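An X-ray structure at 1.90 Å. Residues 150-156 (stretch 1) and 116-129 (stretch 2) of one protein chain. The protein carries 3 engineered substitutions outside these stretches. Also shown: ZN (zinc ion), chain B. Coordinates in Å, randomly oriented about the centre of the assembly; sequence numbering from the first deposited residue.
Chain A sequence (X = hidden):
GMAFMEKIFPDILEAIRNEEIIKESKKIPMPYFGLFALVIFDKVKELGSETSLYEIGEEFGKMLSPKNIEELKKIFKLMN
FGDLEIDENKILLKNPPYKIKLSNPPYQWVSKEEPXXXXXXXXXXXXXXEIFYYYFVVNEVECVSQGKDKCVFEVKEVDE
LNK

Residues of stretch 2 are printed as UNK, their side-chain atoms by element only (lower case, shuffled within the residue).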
# COMPACT_ATOMS: atom_id res chain seq x y z
N LYS A 150 6.58 -14.90 17.90
CA LYS A 150 5.49 -15.03 16.96
C LYS A 150 4.41 -14.08 17.45
O LYS A 150 4.34 -13.81 18.65
CB LYS A 150 4.95 -16.47 16.96
CG LYS A 150 5.98 -17.55 16.61
CD LYS A 150 5.30 -18.87 16.42
CE LYS A 150 6.28 -19.98 16.20
NZ LYS A 150 5.51 -21.24 16.35
N CYS A 151 3.58 -13.58 16.54
CA CYS A 151 2.35 -12.88 16.94
C CYS A 151 1.25 -13.91 17.19
O CYS A 151 1.22 -14.95 16.51
CB CYS A 151 1.90 -11.88 15.89
SG CYS A 151 3.13 -10.60 15.31
N VAL A 152 0.37 -13.61 18.14
CA VAL A 152 -0.73 -14.48 18.52
C VAL A 152 -2.05 -13.72 18.50
O VAL A 152 -2.20 -12.65 19.11
CB VAL A 152 -0.52 -15.10 19.89
CG1 VAL A 152 -1.71 -16.01 20.26
CG2 VAL A 152 0.80 -15.87 19.95
N PHE A 153 -3.01 -14.31 17.80
CA PHE A 153 -4.34 -13.76 17.62
C PHE A 153 -5.40 -14.68 18.24
O PHE A 153 -5.43 -15.89 17.95
CB PHE A 153 -4.63 -13.56 16.14
CG PHE A 153 -3.60 -12.68 15.40
CD1 PHE A 153 -2.44 -13.26 14.86
CD2 PHE A 153 -3.82 -11.33 15.22
CE1 PHE A 153 -1.50 -12.47 14.14
CE2 PHE A 153 -2.86 -10.52 14.52
CZ PHE A 153 -1.73 -11.10 13.95
N GLU A 154 -6.27 -14.07 19.03
CA GLU A 154 -7.46 -14.70 19.61
C GLU A 154 -8.66 -14.52 18.64
O GLU A 154 -8.96 -13.37 18.23
CB GLU A 154 -7.77 -13.91 20.88
CG GLU A 154 -8.29 -14.61 22.04
CD GLU A 154 -7.96 -13.79 23.31
OE1 GLU A 154 -8.23 -12.55 23.28
OE2 GLU A 154 -7.36 -14.34 24.26
N VAL A 155 -9.30 -15.63 18.23
CA VAL A 155 -10.42 -15.62 17.27
C VAL A 155 -11.71 -15.98 17.97
O VAL A 155 -11.84 -17.08 18.52
CB VAL A 155 -10.23 -16.62 16.08
CG1 VAL A 155 -11.42 -16.52 15.06
CG2 VAL A 155 -8.91 -16.39 15.38
N LYS A 156 -12.69 -15.07 17.91
CA LYS A 156 -13.96 -15.19 18.58
C LYS A 156 -15.09 -15.11 17.59
O LYS A 156 -15.11 -14.27 16.70
CB LYS A 156 -14.16 -14.06 19.57
CG LYS A 156 -13.36 -14.19 20.85
CD LYS A 156 -13.43 -12.91 21.68
CE LYS A 156 -12.72 -11.73 20.98
NZ LYS A 156 -11.37 -12.03 20.34
N UNK A 116 0.76 -4.59 17.37
CA UNK A 116 0.73 -3.57 16.30
C UNK A 116 -0.03 -3.96 15.03
O UNK A 116 -0.21 -3.12 14.22
c UNK A 116 4.33 -3.53 14.70
c UNK A 116 2.13 -2.99 15.92
c UNK A 116 3.11 -4.07 15.37
c UNK A 116 2.81 -2.30 17.22
N UNK A 117 -0.42 -5.21 14.88
CA UNK A 117 -0.77 -5.74 13.58
C UNK A 117 -2.31 -5.71 13.46
O UNK A 117 -2.93 -6.74 13.20
c UNK A 117 1.30 -7.11 13.13
n UNK A 117 3.35 -6.82 12.40
c UNK A 117 2.02 -6.61 12.11
c UNK A 117 3.45 -7.37 13.60
n UNK A 117 2.22 -7.51 14.08
c UNK A 117 -0.17 -7.12 13.38
N UNK A 118 -2.87 -4.50 13.61
CA UNK A 118 -4.32 -4.26 13.52
C UNK A 118 -4.90 -4.56 12.11
O UNK A 118 -6.00 -5.09 12.03
o UNK A 118 -3.95 -3.17 16.03
c UNK A 118 -4.69 -2.82 13.80
c UNK A 118 -4.56 -2.43 15.23
o UNK A 118 -5.06 -1.33 15.53
N UNK A 119 -4.19 -4.11 11.07
CA UNK A 119 -4.57 -4.43 9.66
C UNK A 119 -4.61 -5.94 9.43
O UNK A 119 -5.61 -6.47 8.94
c UNK A 119 -4.37 -4.44 4.55
c UNK A 119 -3.63 -3.70 8.68
c UNK A 119 -3.15 -4.77 5.09
c UNK A 119 -5.10 -3.65 6.67
c UNK A 119 -5.34 -3.95 5.33
c UNK A 119 -2.90 -4.52 6.44
c UNK A 119 -3.88 -4.00 7.24
N UNK A 120 -3.57 -6.67 9.84
CA UNK A 120 -3.54 -8.14 9.69
C UNK A 120 -4.71 -8.82 10.48
O UNK A 120 -5.38 -9.75 10.00
c UNK A 120 -1.06 -8.48 9.04
c UNK A 120 0.39 -8.87 9.41
c UNK A 120 -2.14 -8.75 10.12
c UNK A 120 -2.31 -10.25 10.47
N UNK A 121 -5.01 -8.31 11.66
CA UNK A 121 -6.06 -8.86 12.52
C UNK A 121 -7.42 -8.69 11.83
O UNK A 121 -8.22 -9.62 11.83
c UNK A 121 -6.04 -8.20 13.96
N UNK A 122 -7.63 -7.55 11.18
CA UNK A 122 -8.83 -7.30 10.38
C UNK A 122 -8.89 -8.24 9.22
O UNK A 122 -9.99 -8.81 8.87
N UNK A 123 -7.77 -8.37 8.54
CA UNK A 123 -7.72 -9.29 7.37
C UNK A 123 -8.20 -10.69 7.80
O UNK A 123 -9.01 -11.33 7.14
c UNK A 123 -6.37 -10.57 5.73
c UNK A 123 -5.98 -8.10 6.04
c UNK A 123 -6.36 -9.41 6.77
c UNK A 123 -4.50 -8.11 5.57
N UNK A 124 -7.70 -11.14 8.93
CA UNK A 124 -7.99 -12.49 9.45
C UNK A 124 -9.46 -12.64 9.78
O UNK A 124 -10.06 -13.65 9.47
c UNK A 124 -4.88 -13.19 11.68
c UNK A 124 -7.11 -12.78 10.67
c UNK A 124 -5.66 -13.13 10.36
c UNK A 124 -5.52 -14.41 9.55
N UNK A 125 -10.06 -11.60 10.36
CA UNK A 125 -11.48 -11.63 10.65
C UNK A 125 -12.31 -11.74 9.39
O UNK A 125 -13.30 -12.50 9.35
c UNK A 125 -11.91 -10.37 11.45
N UNK A 126 -11.91 -10.96 8.38
CA UNK A 126 -12.63 -10.93 7.13
C UNK A 126 -12.51 -12.23 6.37
O UNK A 126 -13.51 -12.71 5.79
N UNK A 127 -11.30 -12.79 6.31
CA UNK A 127 -11.05 -14.06 5.63
C UNK A 127 -11.77 -15.25 6.28
O UNK A 127 -12.31 -16.10 5.59
s UNK A 127 -8.68 -13.29 4.39
c UNK A 127 -9.57 -14.37 5.51
N UNK A 128 -11.75 -15.29 7.59
CA UNK A 128 -12.42 -16.35 8.36
C UNK A 128 -13.93 -16.32 8.22
O UNK A 128 -14.56 -17.37 8.21
c UNK A 128 -10.27 -16.26 11.60
c UNK A 128 -10.42 -18.15 9.92
c UNK A 128 -10.62 -16.67 10.14
c UNK A 128 -12.06 -16.25 9.83
N UNK A 129 -14.51 -15.13 8.13
CA UNK A 129 -15.93 -15.02 7.71
C UNK A 129 -16.23 -15.55 6.29
O UNK A 129 -17.24 -16.27 6.06
o UNK A 129 -17.96 -11.22 8.43
c UNK A 129 -17.89 -13.40 7.44
o UNK A 129 -19.36 -11.65 6.80
c UNK A 129 -18.42 -11.99 7.58
c UNK A 129 -16.43 -13.59 7.88
ZN ZN B . 2.06 -8.63 15.79

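Position 116 carries four carbons, forked at the first with one arm two carbons long, and points away from the strand without touching it; it is Ile-116. At position 117 one carbon leads to a five-membered ring of three carbons and two nitrogens, an imidazole. One ring nitrogen lies 2.0 Å from ZN, and the residue is His-117. Its ND1 is 3.4 Å from Cys-151 SG, a separation set by the shared metal, since SG is itself 2.3 Å from ZN.

Position 118 has two carbons, the second bearing two oxygens, and is directed away from the strand: Asp-118, the first residue of the helix, with His-117 as its N-cap. Position 119 holds one carbon and a six-carbon ring with no further atom, out of reach of stretch 1, hence Phe-119. Position 120 again shows four carbons forked at the first, with one longer arm, and meets the ring of Phe-153. This is Ile-120, whose CG2 packs 3.6 Å from Phe-153 CZ.

A lone carbon at position 121 lies 4.0 Å from Phe-153 CE2; it is the CB of Ala-121. Position 122 has no side-chain atoms and is Gly-122. At 123 there are four carbons, forked at the first and remote from the strand: Ile-123. Position 124 also has four carbons, but the fork comes at the second, and one terminal methyl sits over the Phe-153 ring. It is Leu-124, with CD1 4.0 Å from the centroid of the Phe-153 ring and only 10° off its normal, a CH-pi contact.

Position 125 has a single carbon, directed sideways and touching nothing on the strand: Ala-125. Position 126 is bare, Gly-126. One carbon and a sulfur identify 127 as Cys-127, far from the strand. Four carbons forked at the second, with a methyl against Val-155, make 128 Leu-128; its CD1 is 3.7 Å from Val-155 CG1. Position 129 has three carbons, the third carrying two oxygens, and is Glu-129, out of reach.

The contact joins a metal site to an apolar seam. Strand and helix run at 35° to each other, and alternation along the strand turns Cys-151, Phe-153 and Val-155 toward the helix. Zinc links Cys-151 to His-117, with two further ligand atoms from elsewhere in the structure. Beyond it, Phe-153 fits among Ile-120, Ala-121 and Leu-124, while Val-155 meets Leu-128. No hydrogen bond crosses between the stretches, so metal coordination and side-chain packing make the contact.

Stretch 2 116-129: IHDFIAGILAGCLE
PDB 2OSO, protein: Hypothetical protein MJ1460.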